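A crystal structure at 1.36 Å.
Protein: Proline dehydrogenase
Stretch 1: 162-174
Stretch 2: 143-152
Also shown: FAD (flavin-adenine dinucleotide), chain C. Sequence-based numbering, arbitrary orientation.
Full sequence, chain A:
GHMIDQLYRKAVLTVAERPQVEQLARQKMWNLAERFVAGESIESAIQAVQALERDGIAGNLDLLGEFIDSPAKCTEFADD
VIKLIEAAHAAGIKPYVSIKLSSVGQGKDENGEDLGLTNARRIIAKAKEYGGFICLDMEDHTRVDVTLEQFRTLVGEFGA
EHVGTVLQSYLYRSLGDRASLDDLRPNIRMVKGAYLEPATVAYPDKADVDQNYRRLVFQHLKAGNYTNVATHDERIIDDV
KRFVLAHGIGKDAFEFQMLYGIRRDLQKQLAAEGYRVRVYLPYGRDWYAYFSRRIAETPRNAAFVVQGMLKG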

ATOM      1  N   HIS A 162     -11.987   5.847   5.887  1.00 13.52           N
ATOM      2  CA  HIS A 162     -11.093   5.197   6.836  1.00 12.64           C
ATOM      3  C   HIS A 162     -10.491   3.896   6.381  1.00 10.37           C
ATOM      4  O   HIS A 162      -9.575   3.411   7.070  1.00 11.14           O
ATOM      5  CB  HIS A 162     -11.763   5.002   8.217  1.00 14.10           C
ATOM      6  CG  HIS A 162     -12.171   6.287   8.855  1.00 15.80           C
ATOM      7  ND1 HIS A 162     -11.257   7.202   9.334  1.00 17.27           N
ATOM      8  CD2 HIS A 162     -13.377   6.869   8.963  1.00 17.89           C
ATOM      9  CE1 HIS A 162     -11.903   8.279   9.777  1.00 18.32           C
ATOM     10  NE2 HIS A 162     -13.186   8.101   9.544  1.00 20.04           N
ATOM     11  N   VAL A 163     -10.966   3.323   5.270  1.00  9.85           N
ATOM     12  CA  VAL A 163     -10.355   2.089   4.743  1.00  9.65           C
ATOM     13  C   VAL A 163     -10.386   2.172   3.245  1.00 10.32           C
ATOM     14  O   VAL A 163     -11.392   2.589   2.663  1.00 11.71           O
ATOM     15  CB  VAL A 163     -11.050   0.811   5.281  1.00 11.16           C
ATOM     16  CG1 VAL A 163     -12.556   0.760   4.983  1.00 14.59           C
ATOM     17  CG2 VAL A 163     -10.364  -0.446   4.785  1.00 11.90           C
ATOM     18  N   GLY A 164      -9.276   1.786   2.618  1.00  9.15           N
ATOM     19  CA  GLY A 164      -9.096   1.766   1.178  1.00  8.83           C
ATOM     20  C   GLY A 164      -8.500   0.452   0.719  1.00  7.75           C
ATOM     21  O   GLY A 164      -8.185  -0.418   1.559  1.00  9.69           O
ATOM     22  N   THR A 165      -8.329   0.309  -0.583  1.00  8.31           N
ATOM     23  CA  THR A 165      -7.657  -0.894  -1.090  1.00  9.25           C
ATOM     24  C   THR A 165      -6.869  -0.557  -2.362  1.00  8.95           C
ATOM     25  O   THR A 165      -6.564   0.639  -2.580  1.00  9.08           O
ATOM     26  CB  THR A 165      -8.634  -2.107  -1.221  1.00 10.30           C
ATOM     27  OG1 THR A 165      -7.877  -3.298  -1.447  1.00 11.03           O
ATOM     28  CG2 THR A 165      -9.654  -1.950  -2.354  1.00 10.64           C
ATOM     29  N   VAL A 166      -6.509  -1.598  -3.113  1.00  9.91           N
ATOM     30  CA  VAL A 166      -5.553  -1.513  -4.215  1.00  9.42           C
ATOM     31  C   VAL A 166      -6.095  -2.336  -5.388  1.00  9.17           C
ATOM     32  O   VAL A 166      -6.686  -3.408  -5.167  1.00 11.00           O
ATOM     33  CB  VAL A 166      -4.193  -2.138  -3.802  1.00  9.06           C
ATOM     34  CG1 VAL A 166      -3.203  -2.135  -4.962  1.00 10.91           C
ATOM     35  CG2 VAL A 166      -3.609  -1.436  -2.526  1.00 10.39           C
ATOM     36  N   LEU A 167      -5.918  -1.846  -6.622  1.00  9.21           N
ATOM     37  CA  LEU A 167      -6.170  -2.668  -7.812  1.00 10.05           C
ATOM     38  C   LEU A 167      -4.939  -2.679  -8.673  1.00 10.07           C
ATOM     39  O   LEU A 167      -4.237  -1.636  -8.844  1.00 10.83           O
ATOM     40  CB  LEU A 167      -7.371  -2.197  -8.631  1.00 10.77           C
ATOM     41  CG  LEU A 167      -8.710  -2.333  -7.901  1.00 11.68           C
ATOM     42  CD1 LEU A 167      -9.792  -1.647  -8.660  1.00 12.76           C
ATOM     43  CD2 LEU A 167      -9.094  -3.792  -7.662  1.00 13.01           C
ATOM     44  N   GLN A 168      -4.691  -3.863  -9.243  1.00 10.29           N
ATOM     45  CA  GLN A 168      -3.448  -4.089 -10.018  1.00 11.25           C
ATOM     46  C   GLN A 168      -3.741  -4.051 -11.517  1.00 11.27           C
ATOM     47  O   GLN A 168      -4.589  -4.850 -12.029  1.00 12.47           O
ATOM     48  CB  GLN A 168      -2.809  -5.448  -9.663  1.00 11.21           C
ATOM     49  CG  GLN A 168      -2.444  -5.590  -8.191  1.00 10.98           C
ATOM     50  CD  GLN A 168      -2.651  -6.975  -7.667  1.00 11.21           C
ATOM     51  OE1 GLN A 168      -3.671  -7.599  -7.972  1.00 13.07           O
ATOM     52  NE2 GLN A 168      -1.763  -7.436  -6.807  1.00 11.82           N
ATOM     53  N   SER A 169      -3.063  -3.179 -12.262  1.00 11.31           N
ATOM     54  CA  SER A 169      -3.385  -3.002 -13.691  1.00 11.73           C
ATOM     55  C   SER A 169      -2.981  -4.185 -14.551  1.00 13.41           C
ATOM     56  O   SER A 169      -3.420  -4.290 -15.707  1.00 14.09           O
ATOM     57  CB  SER A 169      -2.754  -1.731 -14.269  1.00 12.48           C
ATOM     58  OG  SER A 169      -1.338  -1.891 -14.514  1.00 13.41           O
ATOM     59  N   TYR A 170      -2.130  -5.083 -14.055  1.00 13.00           N
ATOM     60  CA  TYR A 170      -1.779  -6.235 -14.882  1.00 14.21           C
ATOM     61  C   TYR A 170      -2.876  -7.273 -14.971  1.00 14.63           C
ATOM     62  O   TYR A 170      -2.816  -8.148 -15.855  1.00 16.28           O
ATOM     63  CB  TYR A 170      -0.403  -6.844 -14.529  1.00 15.78           C
ATOM     64  CG  TYR A 170      -0.196  -7.547 -13.179  1.00 14.96           C
ATOM     65  CD1 TYR A 170       1.082  -8.028 -12.854  1.00 14.64           C
ATOM     66  CD2 TYR A 170      -1.197  -7.673 -12.202  1.00 14.62           C
ATOM     67  CE1 TYR A 170       1.356  -8.674 -11.626  1.00 16.79           C
ATOM     68  CE2 TYR A 170      -0.934  -8.289 -10.963  1.00 14.67           C
ATOM     69  CZ  TYR A 170       0.348  -8.773 -10.678  1.00 13.33           C
ATOM     70  OH  TYR A 170       0.599  -9.370  -9.461  1.00 14.86           O
ATOM     71  N   LEU A 171      -3.903  -7.201 -14.122  1.00 14.51           N
ATOM     72  CA  LEU A 171      -4.974  -8.230 -14.156  1.00 14.29           C
ATOM     73  C   LEU A 171      -6.099  -7.857 -15.119  1.00 15.63           C
ATOM     74  O   LEU A 171      -6.603  -6.727 -15.091  1.00 15.67           O
ATOM     75  CB  LEU A 171      -5.588  -8.451 -12.770  1.00 13.70           C
ATOM     76  CG  LEU A 171      -4.687  -8.961 -11.644  1.00 13.13           C
ATOM     77  CD1 LEU A 171      -5.537  -9.345 -10.416  1.00 15.94           C
ATOM     78  CD2 LEU A 171      -3.834 -10.139 -12.064  1.00 14.45           C
ATOM     79  N   TYR A 172      -6.541  -8.818 -15.929  1.00 16.31           N
ATOM     80  CA  TYR A 172      -7.677  -8.593 -16.802  1.00 16.80           C
ATOM     81  C   TYR A 172      -8.932  -8.185 -16.059  1.00 18.06           C
ATOM     82  O   TYR A 172      -9.750  -7.455 -16.624  1.00 18.69           O
ATOM     83  CB  TYR A 172      -8.005  -9.873 -17.587  1.00 17.43           C
ATOM     84  CG  TYR A 172      -6.852 -10.452 -18.364  1.00 20.32           C
ATOM     85  CD1 TYR A 172      -6.246  -9.748 -19.404  1.00 21.14           C
ATOM     86  CD2 TYR A 172      -6.423 -11.750 -18.123  1.00 22.66           C
ATOM     87  CE1 TYR A 172      -5.203 -10.328 -20.149  1.00 22.20           C
ATOM     88  CE2 TYR A 172      -5.391 -12.316 -18.850  1.00 24.08           C
ATOM     89  CZ  TYR A 172      -4.792 -11.606 -19.871  1.00 22.50           C
ATOM     90  OH  TYR A 172      -3.756 -12.185 -20.602  1.00 24.68           O
ATOM     91  N   ARG A 173      -9.090  -8.649 -14.811  1.00 16.23           N
ATOM     92  CA  ARG A 173     -10.348  -8.433 -14.063  1.00 16.03           C
ATOM     93  C   ARG A 173     -10.456  -7.035 -13.435  1.00 14.84           C
ATOM     94  O   ARG A 173     -11.535  -6.651 -12.943  1.00 16.30           O
ATOM     95  CB  ARG A 173     -10.476  -9.456 -12.939  1.00 15.67           C
ATOM     96  CG  ARG A 173      -9.279  -9.453 -11.937  1.00 15.21           C
ATOM     97  CD  ARG A 173      -9.555 -10.393 -10.749  1.00 16.45           C
ATOM     98  NE  ARG A 173     -10.764  -9.974 -10.021  1.00 15.31           N
ATOM     99  CZ  ARG A 173     -11.451 -10.757  -9.196  1.00 17.32           C
ATOM    100  NH1 ARG A 173     -11.066 -12.022  -8.969  1.00 18.51           N
ATOM    101  NH2 ARG A 173     -12.539 -10.288  -8.605  1.00 17.88           N
ATOM    102  N   SER A 174      -9.348  -6.291 -13.399  1.00 14.61           N
ATOM    103  CA  SER A 174      -9.294  -5.097 -12.554  1.00 14.73           C
ATOM    104  C   SER A 174     -10.259  -3.955 -12.956  1.00 15.50           C
ATOM    105  O   SER A 174     -10.842  -3.311 -12.075  1.00 14.08           O
ATOM    106  CB  SER A 174      -7.861  -4.567 -12.447  1.00 14.35           C
ATOM    107  OG  SER A 174      -7.088  -5.495 -11.694  1.00 14.04           O
TER
HETATM  108  PA  FAD C2001       8.048  -0.165 -13.492  0.55 14.40           P
HETATM  109  O1A FAD C2001       7.531  -0.104 -14.933  0.55 15.96           O
HETATM  110  O2A FAD C2001       8.340  -1.491 -12.919  0.55 18.64           O
HETATM  111  O5B FAD C2001       9.272   0.664 -13.227  0.55 12.22           O
HETATM  112  C5B FAD C2001       9.299   2.030 -13.610  0.55 12.38           C
HETATM  113  C4B FAD C2001      10.607   2.715 -13.273  0.55 11.53           C
HETATM  114  O4B FAD C2001      10.609   2.963 -11.885  0.55 10.79           O
HETATM  115  C3B FAD C2001      11.816   1.880 -13.497  0.55 13.61           C
HETATM  116  O3B FAD C2001      12.285   1.863 -14.835  0.55 16.46           O
HETATM  117  C2B FAD C2001      12.760   2.492 -12.535  0.55 11.61           C
HETATM  118  O2B FAD C2001      13.222   3.752 -12.971  0.55 15.55           O
HETATM  119  C1B FAD C2001      11.872   2.693 -11.349  0.55 10.69           C
HETATM  120  N9A FAD C2001      11.785   1.528 -10.468  0.55  9.62           N
HETATM  121  C8A FAD C2001      10.636   0.806 -10.153  0.55 10.01           C
HETATM  122  N7A FAD C2001      10.897  -0.194  -9.311  0.55  9.02           N
HETATM  123  C5A FAD C2001      12.257  -0.125  -9.021  0.55  7.85           C
HETATM  124  C6A FAD C2001      13.108  -0.878  -8.234  0.55  9.64           C
HETATM  125  N6A FAD C2001      12.634  -1.983  -7.465  0.55 10.71           N
HETATM  126  N1A FAD C2001      14.406  -0.536  -8.196  0.55 10.89           N
HETATM  127  C2A FAD C2001      14.894   0.509  -8.895  0.55 12.06           C
HETATM  128  N3A FAD C2001      14.117   1.271  -9.681  0.55 10.34           N
HETATM  129  C4A FAD C2001      12.824   0.971  -9.735  0.55  9.21           C
HETATM  130  N1  FAD C2001       1.608  -4.022  -6.169  0.55  8.53           N
HETATM  131  C2  FAD C2001       0.765  -4.969  -5.677  0.55  8.69           C
HETATM  132  O2  FAD C2001       0.603  -6.052  -6.399  0.55  7.61           O
HETATM  133  N3  FAD C2001       0.086  -4.820  -4.498  0.55  9.52           N
HETATM  134  C4  FAD C2001       0.231  -3.675  -3.723  0.55  9.88           C
HETATM  135  O4  FAD C2001      -0.431  -3.554  -2.556  0.55 10.22           O
HETATM  136  C4X FAD C2001       1.134  -2.627  -4.204  0.55  9.57           C
HETATM  137  N5  FAD C2001       1.317  -1.474  -3.484  0.55  8.53           N
HETATM  138  C5X FAD C2001       2.150  -0.517  -4.020  0.55  6.88           C
HETATM  139  C6  FAD C2001       2.352   0.680  -3.313  0.55  6.56           C
HETATM  140  C7  FAD C2001       3.181   1.693  -3.858  0.55  7.52           C
HETATM  141  C7M FAD C2001       3.401   2.996  -3.092  0.55  9.74           C
HETATM  142  C8  FAD C2001       3.796   1.474  -5.115  0.55  6.68           C
HETATM  143  C8M FAD C2001       4.678   2.525  -5.732  0.55  6.42           C
HETATM  144  C9  FAD C2001       3.616   0.260  -5.795  0.55  7.04           C
HETATM  145  C9A FAD C2001       2.790  -0.714  -5.268  0.55  8.79           C
HETATM  146  N10 FAD C2001       2.602  -1.907  -5.994  0.55 11.44           N
HETATM  147  C10 FAD C2001       1.783  -2.871  -5.460  0.55  9.36           C
HETATM  148  C1' FAD C2001       3.207  -2.130  -7.297  0.55 13.33           C
HETATM  149  C2' FAD C2001       4.455  -2.955  -7.342  0.55 16.62           C
HETATM  150  O2' FAD C2001       5.133  -2.711  -6.115  0.55 17.79           O
HETATM  151  C3' FAD C2001       4.958  -2.479  -8.727  0.55 19.73           C
HETATM  152  O3' FAD C2001       4.657  -3.324  -9.797  0.55 17.45           O
HETATM  153  C4' FAD C2001       6.357  -2.012  -8.827  0.55 21.36           C
HETATM  154  O4' FAD C2001       6.450  -0.967  -7.924  0.55 21.81           O
HETATM  155  C5' FAD C2001       6.609  -1.544 -10.253  0.55 18.59           C
HETATM  156  O5' FAD C2001       7.123  -0.248 -10.213  0.55 13.44           O
HETATM  157  P   FAD C2001       6.568   0.925 -11.135  0.55 10.42           P
HETATM  158  O1P FAD C2001       5.028   1.159 -11.216  0.55  9.51           O
HETATM  159  O2P FAD C2001       7.525   2.096 -10.785  0.55 13.71           O
HETATM  160  O3P FAD C2001       7.041   0.597 -12.643  0.55 13.05           O
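Stretch 2 (143-152) RVDVTLEQFR

A helix packed against a β-strand usually buries an apolar stripe along its inner side and leaves polar pairing to the margin, and this pair from proline dehydrogenase is a compact example. Residues 144-152 are helical, with the i to i+4 backbone bonds typified by Phe151 N to Thr147 O (2.8 Å), and the helix continues beyond the stretch. It runs nearly antiparallel to strand 163-168, with a signed crossing angle of -157° and axes 9.3 Å apart at closest approach. In this register Phe151 lies opposite Thr165, their CA atoms 7.1 Å apart, while Val144 reaches the end of the strand and the turns that follow. Some 482 Å² is buried in all.

The aromatic contacts centre on Phe151, whose t rotamer (chi1 176°) carries its ring against the strand. Thr165 CG2 stands 3.7 Å from the centroid of the Phe151 ring, only 10° off the normal, a CH-π contact over the face. The ring edge meets the backbone instead: Phe151 CE1 is 3.5 Å from Val163 O.

Aliphatic packing extends the seam. Val163 CG2 lies 4.2 Å from Phe151 CD1, and Leu167 CD2 is 4.3 Å from Leu148 CD2; both leucines start sideways, but their ends converge. Beyond the strand, Leu171 CD1 packs 4.0 Å from Val144 CG2.

Charge pairing closes the contact where Asp145 is exposed. Arg173 NH2 donates to Asp145 OD2 at 2.9 Å in a salt bridge, supplemented by a weak bond from Arg173 NH1 to Asp145 OD1 at 3.3 Å. The carboxylate lies at the guanidinium edge, where the N-H groups point, leaving a face free for Val144, whose CG1 is 3.5 Å from Arg173 CZ. One side chain thus combines ionic and apolar contact.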

ATOM      1  N   ARG A 143      -6.286 -14.140  -3.897  1.00 14.77           N
ATOM      2  CA  ARG A 143      -6.834 -13.438  -2.726  1.00 14.35           C
ATOM      3  C   ARG A 143      -7.710 -12.250  -3.121  1.00 13.51           C
ATOM      4  O   ARG A 143      -8.232 -11.553  -2.261  1.00 14.67           O
ATOM      5  CB  ARG A 143      -5.690 -13.007  -1.781  1.00 16.28           C
ATOM      6  CG  ARG A 143      -5.107 -14.241  -1.033  1.00 18.28           C
ATOM      7  CD  ARG A 143      -3.896 -13.881  -0.178  1.00 19.54           C
ATOM      8  NE  ARG A 143      -3.399 -15.100   0.489  1.00 19.13           N
ATOM      9  CZ  ARG A 143      -3.764 -15.512   1.700  1.00 17.83           C
ATOM     10  NH1 ARG A 143      -4.629 -14.808   2.430  1.00 17.84           N
ATOM     11  NH2 ARG A 143      -3.220 -16.605   2.198  1.00 18.02           N
ATOM     12  N   VAL A 144      -7.860 -11.980  -4.423  1.00 13.62           N
ATOM     13  CA  VAL A 144      -8.586 -10.766  -4.870  1.00 13.73           C
ATOM     14  C   VAL A 144     -10.067 -10.816  -4.494  1.00 13.72           C
ATOM     15  O   VAL A 144     -10.580  -9.843  -3.914  1.00 14.60           O
ATOM     16  CB  VAL A 144      -8.439 -10.542  -6.407  1.00 13.28           C
ATOM     17  CG1 VAL A 144      -9.299  -9.354  -6.845  1.00 14.10           C
ATOM     18  CG2 VAL A 144      -6.974 -10.348  -6.787  1.00 14.92           C
ATOM     19  N   ASP A 145     -10.766 -11.928  -4.754  1.00 14.55           N
ATOM     20  CA  ASP A 145     -12.200 -11.977  -4.436  1.00 14.72           C
ATOM     21  C   ASP A 145     -12.467 -11.760  -2.962  1.00 15.08           C
ATOM     22  O   ASP A 145     -13.308 -10.921  -2.583  1.00 16.46           O
ATOM     23  CB  ASP A 145     -12.808 -13.315  -4.917  1.00 18.02           C
ATOM     24  CG  ASP A 145     -12.945 -13.361  -6.434  1.00 21.86           C
ATOM     25  OD1 ASP A 145     -12.471 -14.307  -7.089  1.00 32.15           O
ATOM     26  OD2 ASP A 145     -13.541 -12.451  -6.983  1.00 25.43           O
ATOM     27  N   VAL A 146     -11.778 -12.504  -2.096  1.00 15.19           N
ATOM     28  CA  VAL A 146     -11.999 -12.352  -0.669  1.00 15.95           C
ATOM     29  C   VAL A 146     -11.580 -10.962  -0.171  1.00 13.15           C
ATOM     30  O   VAL A 146     -12.271 -10.358   0.654  1.00 14.57           O
ATOM     31  CB  VAL A 146     -11.308 -13.477   0.193  1.00 17.51           C
ATOM     32  CG1 VAL A 146      -9.777 -13.513   0.055  1.00 19.53           C
ATOM     33  CG2 VAL A 146     -11.671 -13.325   1.652  1.00 18.85           C
ATOM     34  N   THR A 147     -10.482 -10.418  -0.683  1.00 12.76           N
ATOM     35  CA  THR A 147     -10.090  -9.064  -0.259  1.00 12.05           C
ATOM     36  C   THR A 147     -11.143  -8.032  -0.671  1.00 12.81           C
ATOM     37  O   THR A 147     -11.467  -7.144   0.122  1.00 12.18           O
ATOM     38  CB  THR A 147      -8.718  -8.679  -0.827  1.00 11.98           C
ATOM     39  OG1 THR A 147      -7.757  -9.625  -0.337  1.00 13.04           O
ATOM     40  CG2 THR A 147      -8.279  -7.272  -0.432  1.00 12.93           C
ATOM     41  N   LEU A 148     -11.690  -8.120  -1.878  1.00 12.74           N
ATOM     42  CA  LEU A 148     -12.724  -7.163  -2.303  1.00 12.54           C
ATOM     43  C   LEU A 148     -14.057  -7.325  -1.554  1.00 13.40           C
ATOM     44  O   LEU A 148     -14.740  -6.323  -1.260  1.00 13.32           O
ATOM     45  CB  LEU A 148     -12.944  -7.200  -3.828  1.00 13.49           C
ATOM     46  CG  LEU A 148     -11.727  -6.734  -4.642  1.00 16.04           C
ATOM     47  CD1 LEU A 148     -12.059  -6.767  -6.138  1.00 18.40           C
ATOM     48  CD2 LEU A 148     -11.170  -5.353  -4.241  1.00 16.72           C
ATOM     49  N   GLU A 149     -14.421  -8.560  -1.208  1.00 13.57           N
ATOM     50  CA  GLU A 149     -15.577  -8.817  -0.362  1.00 14.93           C
ATOM     51  C   GLU A 149     -15.380  -8.211   1.029  1.00 13.50           C
ATOM     52  O   GLU A 149     -16.260  -7.515   1.578  1.00 14.50           O
ATOM     53  CB  GLU A 149     -15.829 -10.310  -0.231  1.00 17.01           C
ATOM     54  N   GLN A 150     -14.209  -8.463   1.619  1.00 14.38           N
ATOM     55  CA  GLN A 150     -13.915  -7.950   2.951  1.00 13.99           C
ATOM     56  C   GLN A 150     -13.805  -6.421   2.938  1.00 12.11           C
ATOM     57  O   GLN A 150     -14.288  -5.741   3.869  1.00 12.51           O
ATOM     58  CB  GLN A 150     -12.674  -8.604   3.521  1.00 14.60           C
ATOM     59  CG  GLN A 150     -12.851 -10.094   3.790  1.00 14.16           C
ATOM     60  CD  GLN A 150     -11.602 -10.804   4.282  1.00 15.11           C
ATOM     61  OE1 GLN A 150     -10.482 -10.438   3.955  1.00 15.27           O
ATOM     62  NE2 GLN A 150     -11.809 -11.842   5.095  1.00 17.84           N
ATOM     63  N   PHE A 151     -13.214  -5.865   1.875  1.00 12.05           N
ATOM     64  CA  PHE A 151     -13.188  -4.402   1.705  1.00 11.81           C
ATOM     65  C   PHE A 151     -14.595  -3.804   1.725  1.00 11.49           C
ATOM     66  O   PHE A 151     -14.864  -2.837   2.471  1.00 12.06           O
ATOM     67  CB  PHE A 151     -12.461  -4.016   0.425  1.00 11.87           C
ATOM     68  CG  PHE A 151     -12.492  -2.552   0.156  1.00 11.06           C
ATOM     69  CD1 PHE A 151     -11.844  -1.646   1.021  1.00 11.53           C
ATOM     70  CD2 PHE A 151     -13.143  -2.063  -0.966  1.00 11.35           C
ATOM     71  CE1 PHE A 151     -11.898  -0.281   0.775  1.00 11.68           C
ATOM     72  CE2 PHE A 151     -13.183  -0.678  -1.215  1.00 12.40           C
ATOM     73  CZ  PHE A 151     -12.539   0.219  -0.354  1.00 11.59           C
ATOM     74  N   ARG A 152     -15.521  -4.381   0.960  1.00 12.16           N
ATOM     75  CA  ARG A 152     -16.894  -3.862   0.936  1.00 13.11           C
ATOM     76  C   ARG A 152     -17.523  -3.955   2.328  1.00 13.50           C
ATOM     77  O   ARG A 152     -18.149  -2.986   2.800  1.00 14.74           O
ATOM     78  CB  ARG A 152     -17.709  -4.638  -0.107  1.00 13.76           C
ATOM     79  CG  ARG A 152     -19.180  -4.271  -0.133  1.00 14.32           C
ATOM     80  CD  ARG A 152     -19.926  -4.942  -1.301  1.00 15.01           C
ATOM     81  NE  ARG A 152     -19.541  -4.376  -2.594  1.00 15.38           N
ATOM     82  CZ  ARG A 152     -20.054  -3.265  -3.125  1.00 15.39           C
ATOM     83  NH1 ARG A 152     -20.997  -2.570  -2.473  1.00 16.23           N
ATOM     84  NH2 ARG A 152     -19.639  -2.828  -4.328  1.00 16.00           N
TER